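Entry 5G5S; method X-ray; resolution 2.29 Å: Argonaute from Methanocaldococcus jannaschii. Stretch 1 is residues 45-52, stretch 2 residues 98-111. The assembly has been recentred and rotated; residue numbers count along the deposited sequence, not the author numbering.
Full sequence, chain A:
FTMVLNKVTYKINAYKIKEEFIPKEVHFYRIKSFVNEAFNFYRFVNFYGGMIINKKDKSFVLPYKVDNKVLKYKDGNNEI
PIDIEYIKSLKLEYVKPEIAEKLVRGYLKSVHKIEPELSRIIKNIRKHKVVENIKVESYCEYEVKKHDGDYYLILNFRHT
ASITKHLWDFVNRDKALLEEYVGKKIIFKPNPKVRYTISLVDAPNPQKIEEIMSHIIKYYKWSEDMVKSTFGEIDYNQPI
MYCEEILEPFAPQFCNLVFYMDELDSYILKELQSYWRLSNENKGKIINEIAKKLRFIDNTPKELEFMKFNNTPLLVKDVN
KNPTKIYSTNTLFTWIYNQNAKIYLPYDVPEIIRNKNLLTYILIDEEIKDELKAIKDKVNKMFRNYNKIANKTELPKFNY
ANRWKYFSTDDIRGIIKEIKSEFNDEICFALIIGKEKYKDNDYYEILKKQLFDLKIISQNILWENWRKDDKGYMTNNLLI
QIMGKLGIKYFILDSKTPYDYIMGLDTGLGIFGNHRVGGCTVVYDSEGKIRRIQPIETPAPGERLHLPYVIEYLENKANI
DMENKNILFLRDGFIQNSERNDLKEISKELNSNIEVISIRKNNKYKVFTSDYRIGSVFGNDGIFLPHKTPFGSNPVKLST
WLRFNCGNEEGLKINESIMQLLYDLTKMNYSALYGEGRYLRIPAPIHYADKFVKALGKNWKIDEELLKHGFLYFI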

ATOM      1  N   VAL A  45       8.747  20.668  22.341  1.00 96.21           N
ATOM      2  CA  VAL A  45       9.866  20.992  21.460  1.00 93.03           C
ATOM      3  C   VAL A  45       9.406  21.094  20.011  1.00 95.35           C
ATOM      4  O   VAL A  45       9.878  21.933  19.251  1.00 93.84           O
ATOM      5  CB  VAL A  45      11.014  19.972  21.580  1.00 94.77           C
ATOM      6  CG1 VAL A  45      11.827  20.231  22.833  1.00 95.16           C
ATOM      7  CG2 VAL A  45      10.476  18.557  21.587  1.00 95.11           C
ATOM      8  N   ASN A  46       8.474  20.229  19.650  1.00 92.07           N
ATOM      9  CA  ASN A  46       7.906  20.179  18.305  1.00 92.69           C
ATOM     10  C   ASN A  46       7.204  21.484  17.945  1.00 99.02           C
ATOM     11  O   ASN A  46       7.270  21.894  16.785  1.00 99.89           O
ATOM     12  CB  ASN A  46       6.941  18.997  18.169  1.00 94.87           C
ATOM     13  CG  ASN A  46       6.664  18.598  16.744  1.00114.98           C
ATOM     14  OD1 ASN A  46       5.594  18.878  16.195  1.00112.32           O
ATOM     15  ND2 ASN A  46       7.622  17.930  16.115  1.00103.05           N
ATOM     16  N   PHE A  47       6.534  22.134  18.929  1.00 97.02           N
ATOM     17  CA  PHE A  47       5.846  23.413  18.730  1.00100.26           C
ATOM     18  C   PHE A  47       6.862  24.506  18.394  1.00102.41           C
ATOM     19  O   PHE A  47       6.665  25.258  17.437  1.00103.90           O
ATOM     20  CB  PHE A  47       5.043  23.802  19.980  1.00105.50           C
ATOM     21  N   TYR A  48       7.977  24.542  19.151  1.00 95.59           N
ATOM     22  CA  TYR A  48       9.072  25.501  19.000  1.00 94.31           C
ATOM     23  C   TYR A  48      10.163  25.093  17.983  1.00 94.04           C
ATOM     24  O   TYR A  48      11.290  25.588  18.048  1.00 92.15           O
ATOM     25  CB  TYR A  48       9.664  25.859  20.379  1.00 95.54           C
ATOM     26  CG  TYR A  48       8.740  26.708  21.223  1.00101.77           C
ATOM     27  CD1 TYR A  48       8.614  28.076  20.995  1.00107.07           C
ATOM     28  CD2 TYR A  48       8.003  26.148  22.262  1.00104.24           C
ATOM     29  CE1 TYR A  48       7.766  28.863  21.771  1.00113.20           C
ATOM     30  CE2 TYR A  48       7.152  26.927  23.047  1.00110.16           C
ATOM     31  CZ  TYR A  48       7.035  28.284  22.796  1.00121.09           C
ATOM     32  OH  TYR A  48       6.188  29.054  23.557  1.00127.72           O
ATOM     33  N   GLY A  49       9.800  24.214  17.050  1.00 89.89           N
ATOM     34  CA  GLY A  49      10.662  23.742  15.969  1.00 87.37           C
ATOM     35  C   GLY A  49      11.942  23.009  16.335  1.00 88.25           C
ATOM     36  O   GLY A  49      12.865  22.938  15.516  1.00 86.28           O
ATOM     37  N   GLY A  50      11.978  22.436  17.537  1.00 84.15           N
ATOM     38  CA  GLY A  50      13.126  21.702  18.050  1.00 81.47           C
ATOM     39  C   GLY A  50      13.068  20.195  17.909  1.00 85.23           C
ATOM     40  O   GLY A  50      12.185  19.652  17.237  1.00 85.58           O
ATOM     41  N   MET A  51      14.024  19.512  18.563  1.00 81.55           N
ATOM     42  CA  MET A  51      14.176  18.059  18.544  1.00 81.88           C
ATOM     43  C   MET A  51      14.811  17.569  19.849  1.00 84.79           C
ATOM     44  O   MET A  51      15.801  18.154  20.302  1.00 84.40           O
ATOM     45  CB  MET A  51      15.059  17.661  17.360  1.00 84.16           C
ATOM     46  CG  MET A  51      14.982  16.202  17.009  1.00 90.77           C
ATOM     47  SD  MET A  51      16.147  15.747  15.707  1.00 96.64           S
ATOM     48  CE  MET A  51      15.588  16.793  14.377  1.00 92.68           C
ATOM     49  N   ILE A  52      14.277  16.469  20.416  1.00 80.52           N
ATOM     50  CA  ILE A  52      14.766  15.881  21.671  1.00 80.87           C
ATOM     51  C   ILE A  52      16.116  15.160  21.493  1.00 84.44           C
ATOM     52  O   ILE A  52      16.254  14.333  20.590  1.00 85.29           O
ATOM     53  CB  ILE A  52      13.697  14.940  22.321  1.00 85.68           C
ATOM     54  CG1 ILE A  52      12.394  15.692  22.642  1.00 86.33           C
ATOM     55  CG2 ILE A  52      14.244  14.229  23.572  1.00 87.54           C
ATOM     56  CD1 ILE A  52      11.176  14.816  22.862  1.00 94.76           C
TER
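Stretch 2 98-111: EIAEKLVRGYLKSV

Stretch 2 is helical from Glu 98, with a wider pi-type turn at 107-111. Stretch 1 opens with the last turn of another helix, 45-47. Tyr 48 is the first residue to leave helical phi/psi. Gly 49 follows with positive phi (61°), and a strand starts at Met 51. Gly 50 N closes the turn by bonding back to Val 45 O at 2.8 Å. The two stretches run in opposite senses: Phe 47 lies by Ser 110, Gly 49 by Gly 106, and Met 51 by Ile 99 and Lys 102.

The backbones meet at two glycines. Gly 49 CA is 3.5 Å from Gly 106 CA. Paired CA-H...O contacts join them, Gly 49 CA to Gly 106 O at 3.6 Å and Gly 106 CA to Gly 49 O at 3.5 Å. A CB on Gly 49 would clash with Gly 106 O, and one on Gly 106 with Gly 49 O.

Ser 110 OG donates a hydrogen bond to Phe 47 O at 3.1 Å. The CA-to-CB bond of Met 51 points toward the helix. Met 51 CE lies 3.5 Å from Lys 102 CB, and Met 51 SD lies 3.8 Å from Ile 99 CG2. Leu 103 CD2 packs 4.2 Å from Met 51 CB.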

ATOM      1  N   GLU A  98      20.261  14.567   8.163  1.00 71.01           N
ATOM      2  CA  GLU A  98      18.887  14.189   8.535  1.00 69.83           C
ATOM      3  C   GLU A  98      18.351  15.004   9.702  1.00 72.51           C
ATOM      4  O   GLU A  98      17.151  15.236   9.757  1.00 70.89           O
ATOM      5  CB  GLU A  98      18.727  12.677   8.845  1.00 71.05           C
ATOM      6  CG  GLU A  98      19.624  11.721   8.075  1.00 88.84           C
ATOM      7  CD  GLU A  98      20.987  11.518   8.711  1.00116.02           C
ATOM      8  OE1 GLU A  98      21.916  12.295   8.392  1.00105.02           O
ATOM      9  OE2 GLU A  98      21.114  10.603   9.557  1.00117.06           O
ATOM     10  N   ILE A  99      19.229  15.400  10.649  1.00 69.98           N
ATOM     11  CA  ILE A  99      18.871  16.212  11.825  1.00 69.49           C
ATOM     12  C   ILE A  99      18.721  17.673  11.384  1.00 70.33           C
ATOM     13  O   ILE A  99      17.741  18.327  11.747  1.00 68.75           O
ATOM     14  CB  ILE A  99      19.912  16.045  12.981  1.00 73.85           C
ATOM     15  CG1 ILE A  99      20.260  14.552  13.284  1.00 73.59           C
ATOM     16  CG2 ILE A  99      19.521  16.837  14.258  1.00 75.39           C
ATOM     17  CD1 ILE A  99      19.127  13.650  13.819  1.00 81.68           C
ATOM     18  N   ALA A 100      19.700  18.164  10.593  1.00 66.39           N
ATOM     19  CA  ALA A 100      19.739  19.517  10.036  1.00 67.02           C
ATOM     20  C   ALA A 100      18.474  19.860   9.218  1.00 69.38           C
ATOM     21  O   ALA A 100      17.951  20.956   9.385  1.00 69.64           O
ATOM     22  CB  ALA A 100      20.992  19.701   9.190  1.00 68.94           C
ATOM     23  N   GLU A 101      17.973  18.919   8.374  1.00 64.01           N
ATOM     24  CA  GLU A 101      16.749  19.088   7.548  1.00 63.83           C
ATOM     25  C   GLU A 101      15.534  19.409   8.446  1.00 67.67           C
ATOM     26  O   GLU A 101      14.789  20.360   8.177  1.00 66.86           O
ATOM     27  CB  GLU A 101      16.424  17.798   6.768  1.00 63.49           C
ATOM     28  CG  GLU A 101      17.355  17.473   5.616  1.00 75.71           C
ATOM     29  CD  GLU A 101      17.313  16.034   5.120  1.00 88.96           C
ATOM     30  OE1 GLU A 101      16.597  15.211   5.739  1.00 67.01           O
ATOM     31  OE2 GLU A 101      18.008  15.725   4.120  1.00 76.38           O
ATOM     32  N   LYS A 102      15.362  18.621   9.522  1.00 63.83           N
ATOM     33  CA  LYS A 102      14.251  18.784  10.459  1.00 64.20           C
ATOM     34  C   LYS A 102      14.333  20.062  11.266  1.00 68.73           C
ATOM     35  O   LYS A 102      13.293  20.651  11.572  1.00 69.51           O
ATOM     36  CB  LYS A 102      14.081  17.552  11.364  1.00 65.41           C
ATOM     37  CG  LYS A 102      13.267  16.452  10.713  1.00 84.91           C
ATOM     38  CD  LYS A 102      14.117  15.256  10.348  1.00102.22           C
ATOM     39  CE  LYS A 102      13.845  14.764   8.946  1.00121.17           C
ATOM     40  NZ  LYS A 102      14.938  13.890   8.438  1.00129.55           N
ATOM     41  N   LEU A 103      15.559  20.508  11.593  1.00 65.32           N
ATOM     42  CA  LEU A 103      15.745  21.756  12.332  1.00 66.14           C
ATOM     43  C   LEU A 103      15.438  22.968  11.458  1.00 68.84           C
ATOM     44  O   LEU A 103      14.802  23.900  11.931  1.00 69.86           O
ATOM     45  CB  LEU A 103      17.110  21.836  13.044  1.00 67.17           C
ATOM     46  CG  LEU A 103      17.303  20.857  14.236  1.00 70.02           C
ATOM     47  CD1 LEU A 103      18.711  20.863  14.726  1.00 70.22           C
ATOM     48  CD2 LEU A 103      16.375  21.174  15.402  1.00 73.44           C
ATOM     49  N   VAL A 104      15.768  22.902  10.157  1.00 65.14           N
ATOM     50  CA  VAL A 104      15.451  23.960   9.178  1.00 66.68           C
ATOM     51  C   VAL A 104      13.920  24.032   9.011  1.00 69.76           C
ATOM     52  O   VAL A 104      13.367  25.135   8.938  1.00 71.15           O
ATOM     53  CB  VAL A 104      16.196  23.774   7.825  1.00 70.03           C
ATOM     54  CG1 VAL A 104      15.737  24.788   6.779  1.00 71.46           C
ATOM     55  CG2 VAL A 104      17.702  23.860   8.013  1.00 70.49           C
ATOM     56  N   ARG A 105      13.241  22.852   9.004  1.00 64.59           N
ATOM     57  CA  ARG A 105      11.781  22.742   8.907  1.00 63.85           C
ATOM     58  C   ARG A 105      11.139  23.402  10.110  1.00 70.80           C
ATOM     59  O   ARG A 105      10.232  24.220   9.941  1.00 72.74           O
ATOM     60  CB  ARG A 105      11.330  21.275   8.779  1.00 62.61           C
ATOM     61  CG  ARG A 105       9.901  21.127   8.267  1.00 68.41           C
ATOM     62  CD  ARG A 105       9.345  19.756   8.568  1.00 70.64           C
ATOM     63  NE  ARG A 105       8.069  19.525   7.891  1.00 78.83           N
ATOM     64  CZ  ARG A 105       6.875  19.785   8.419  1.00 90.03           C
ATOM     65  NH1 ARG A 105       6.777  20.302   9.639  1.00 75.14           N
ATOM     66  NH2 ARG A 105       5.769  19.534   7.728  1.00 71.36           N
ATOM     67  N   GLY A 106      11.648  23.083  11.301  1.00 67.57           N
ATOM     68  CA  GLY A 106      11.174  23.676  12.545  1.00 69.46           C
ATOM     69  C   GLY A 106      11.380  25.182  12.597  1.00 76.37           C
ATOM     70  O   GLY A 106      10.544  25.911  13.137  1.00 78.30           O
ATOM     71  N   TYR A 107      12.492  25.657  12.020  1.00 73.58           N
ATOM     72  CA  TYR A 107      12.816  27.084  11.959  1.00 76.51           C
ATOM     73  C   TYR A 107      11.789  27.801  11.081  1.00 80.41           C
ATOM     74  O   TYR A 107      11.185  28.781  11.510  1.00 82.00           O
ATOM     75  CB  TYR A 107      14.253  27.287  11.443  1.00 77.89           C
ATOM     76  CG  TYR A 107      14.742  28.715  11.497  1.00 83.16           C
ATOM     77  CD1 TYR A 107      14.999  29.340  12.714  1.00 87.06           C
ATOM     78  CD2 TYR A 107      15.019  29.421  10.330  1.00 85.68           C
ATOM     79  CE1 TYR A 107      15.480  30.649  12.770  1.00 91.31           C
ATOM     80  CE2 TYR A 107      15.521  30.723  10.372  1.00 90.35           C
ATOM     81  CZ  TYR A 107      15.742  31.337  11.595  1.00 99.57           C
ATOM     82  OH  TYR A 107      16.241  32.620  11.645  1.00104.52           O
ATOM     83  N   LEU A 108      11.557  27.255   9.884  1.00 76.45           N
ATOM     84  CA  LEU A 108      10.587  27.723   8.894  1.00 77.88           C
ATOM     85  C   LEU A 108       9.155  27.703   9.466  1.00 83.17           C
ATOM     86  O   LEU A 108       8.387  28.626   9.210  1.00 85.44           O
ATOM     87  CB  LEU A 108      10.680  26.803   7.658  1.00 75.39           C
ATOM     88  CG  LEU A 108      11.132  27.394   6.319  1.00 80.91           C
ATOM     89  CD1 LEU A 108      12.132  28.526   6.485  1.00 84.13           C
ATOM     90  CD2 LEU A 108      11.680  26.306   5.399  1.00 79.11           C
ATOM     91  N   LYS A 109       8.815  26.670  10.257  1.00 78.39           N
ATOM     92  CA  LYS A 109       7.495  26.515  10.871  1.00 79.12           C
ATOM     93  C   LYS A 109       7.281  27.457  12.067  1.00 89.34           C
ATOM     94  O   LYS A 109       6.327  28.240  12.064  1.00 91.57           O
ATOM     95  CB  LYS A 109       7.240  25.043  11.280  1.00 76.55           C
ATOM     96  CG  LYS A 109       5.926  24.825  12.023  1.00 82.23           C
ATOM     97  CD  LYS A 109       5.709  23.375  12.404  1.00 89.45           C
ATOM     98  CE  LYS A 109       4.352  23.147  13.029  1.00 97.72           C
ATOM     99  NZ  LYS A 109       4.106  21.706  13.288  1.00104.83           N
ATOM    100  N   SER A 110       8.130  27.329  13.107  1.00 87.44           N
ATOM    101  CA  SER A 110       7.995  28.083  14.350  1.00 90.41           C
ATOM    102  C   SER A 110       8.365  29.566  14.283  1.00 98.42           C
ATOM    103  O   SER A 110       7.595  30.406  14.750  1.00101.02           O
ATOM    104  CB  SER A 110       8.722  27.377  15.488  1.00 93.27           C
ATOM    105  OG  SER A 110       8.247  27.838  16.742  1.00107.99           O
ATOM    106  N   VAL A 111       9.533  29.885  13.719  1.00 95.42           N
ATOM    107  CA  VAL A 111      10.030  31.257  13.641  1.00 98.82           C
ATOM    108  C   VAL A 111       9.432  32.018  12.464  1.00105.86           C
ATOM    109  O   VAL A 111       8.945  33.135  12.651  1.00109.70           O
ATOM    110  CB  VAL A 111      11.583  31.305  13.657  1.00102.41           C
ATOM    111  CG1 VAL A 111      12.116  32.738  13.680  1.00106.45           C
ATOM    112  CG2 VAL A 111      12.132  30.524  14.835  1.00100.45           C
TER